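Long-range contact in putative alkaline phosphatase (Pseudomonas fluorescens, PDB 4F1V), which binds phosphate with high affinity in the periplasm and probably serves as the solute-binding component of the PstSACB phosphate importer: residues A[114-118]-A[152-156]. Sequence-based numbering, arbitrary orientation. Where two conformers were deposited one is given.
Sequences LCGVF and FTRFL
F118 and F152 meet in a T-shaped (edge-to-face) aromatic pair that joins helices 111-119 and 147-159 within one lobe of this Venus-flytrap, PstS-type binding protein. The leading edge of F152, CE2 and CZ, points at the F118 ring; CZ stands over the ring centre, 3.7 Å from F118 CD1. The ring centroids are 4.9 Å apart and the planes are turned by 78°. F152 can reach so far because its CG lies anti to the backbone N (chi1 -176°), which carries the ring toward helix 111-119, although the axes of the two short segments pass no closer than 11.6 Å and run at 117° to each other. An alanine in place of F118 would probably leave the F152 edge without the aromatic face it points into and open a gap between the helices.

The remaining contacts between the two segments are apolar, each with at least one aliphatic partner, and no hydrogen bond crosses the interface. L156 lays its CG over one face of F152, one turn back in the same helix, and its CD1 approaches F118 CB at 4.3 Å. The Y207 ring also stacks with F152, while Y283 makes an edge-to-face pair with F155. A disulfide from C115 to C160 ties helix 111-119 to the residue following helix 147-159, beside this buried apolar core. Helix 147-159 starts with G147 and T148, both lining the phosphate pocket, so the contact packs the body of a helix whose N-terminal end borders the ligand. Beside the aromatic pair, L114, in one of its two conformers, sets a single methyl, CD2, among F152, L156 and F155. This methyl lies 4.1 Å from L156 CD2. It also sits near the plane of the F155 ring, at its edge, with L114 CD2 3.7 Å from F155 CE2.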
# COMPACT_ATOMS: atom_id res chain seq x y z
N LEU A 114 -2.44 20.81 1.37
CA LEU A 114 -1.87 19.54 1.77
C LEU A 114 -0.33 19.59 1.65
O LEU A 114 0.40 19.22 2.58
CB LEU A 114 -2.45 18.42 0.91
CG LEU A 114 -1.88 17.01 1.19
CD1 LEU A 114 -2.55 16.34 2.35
CD2 LEU A 114 -2.03 16.12 -0.05
N CYS A 115 0.13 20.03 0.49
CA CYS A 115 1.58 20.19 0.28
C CYS A 115 2.22 21.07 1.39
O CYS A 115 3.27 20.70 1.90
CB CYS A 115 1.81 20.83 -1.07
SG CYS A 115 1.35 19.75 -2.48
N GLY A 116 1.58 22.18 1.68
CA GLY A 116 2.12 23.09 2.69
C GLY A 116 2.09 22.54 4.07
O GLY A 116 3.00 22.82 4.86
N VAL A 117 1.07 21.76 4.44
CA VAL A 117 1.06 21.13 5.75
C VAL A 117 2.23 20.15 5.88
O VAL A 117 2.98 20.13 6.88
CB VAL A 117 -0.29 20.43 6.00
CG1 VAL A 117 -0.22 19.54 7.21
CG2 VAL A 117 -1.41 21.48 6.15
N PHE A 118 2.42 19.30 4.83
CA PHE A 118 3.47 18.27 4.94
C PHE A 118 4.89 18.78 4.70
O PHE A 118 5.82 18.05 5.03
CB PHE A 118 3.06 17.01 4.15
CG PHE A 118 1.97 16.25 4.87
CD1 PHE A 118 0.62 16.53 4.67
CD2 PHE A 118 2.32 15.33 5.87
CE1 PHE A 118 -0.39 15.90 5.41
CE2 PHE A 118 1.30 14.67 6.58
CZ PHE A 118 -0.05 14.93 6.35
N PHE A 152 2.00 7.79 -0.50
CA PHE A 152 1.73 9.22 -0.20
C PHE A 152 2.78 10.15 -0.85
O PHE A 152 2.43 11.17 -1.42
CB PHE A 152 1.67 9.40 1.31
CG PHE A 152 1.30 10.81 1.76
CD1 PHE A 152 0.17 11.46 1.32
CD2 PHE A 152 2.12 11.47 2.66
CE1 PHE A 152 -0.20 12.71 1.74
CE2 PHE A 152 1.77 12.75 3.11
CZ PHE A 152 0.64 13.36 2.68
N THR A 153 4.04 9.77 -0.71
CA THR A 153 5.10 10.61 -1.29
C THR A 153 5.10 10.56 -2.80
O THR A 153 5.53 11.53 -3.43
CB THR A 153 6.48 10.30 -0.70
OG1 THR A 153 6.90 8.94 -1.02
CG2 THR A 153 6.55 10.57 0.77
N ARG A 154 4.58 9.51 -3.44
CA ARG A 154 4.34 9.58 -4.90
C ARG A 154 3.45 10.77 -5.23
O ARG A 154 3.65 11.49 -6.23
CB ARG A 154 3.75 8.27 -5.43
CG ARG A 154 4.80 7.13 -5.47
CD ARG A 154 4.21 5.87 -6.13
NE ARG A 154 5.06 4.72 -6.05
CZ ARG A 154 6.24 4.57 -6.66
NH1 ARG A 154 6.63 5.44 -7.57
NH2 ARG A 154 6.95 3.45 -6.40
N PHE A 155 2.38 10.96 -4.43
CA PHE A 155 1.40 12.03 -4.70
C PHE A 155 2.07 13.40 -4.47
O PHE A 155 2.00 14.32 -5.30
CB PHE A 155 0.16 11.86 -3.83
CG PHE A 155 -0.88 12.91 -4.11
CD1 PHE A 155 -1.69 12.78 -5.22
CD2 PHE A 155 -1.09 14.02 -3.31
CE1 PHE A 155 -2.68 13.70 -5.53
CE2 PHE A 155 -2.06 14.97 -3.60
CZ PHE A 155 -2.85 14.80 -4.71
N LEU A 156 2.77 13.56 -3.33
CA LEU A 156 3.44 14.82 -3.04
C LEU A 156 4.49 15.14 -4.12
O LEU A 156 4.63 16.29 -4.56
CB LEU A 156 4.08 14.78 -1.66
CG LEU A 156 3.15 14.52 -0.48
CD1 LEU A 156 3.98 14.48 0.80
CD2 LEU A 156 2.02 15.54 -0.37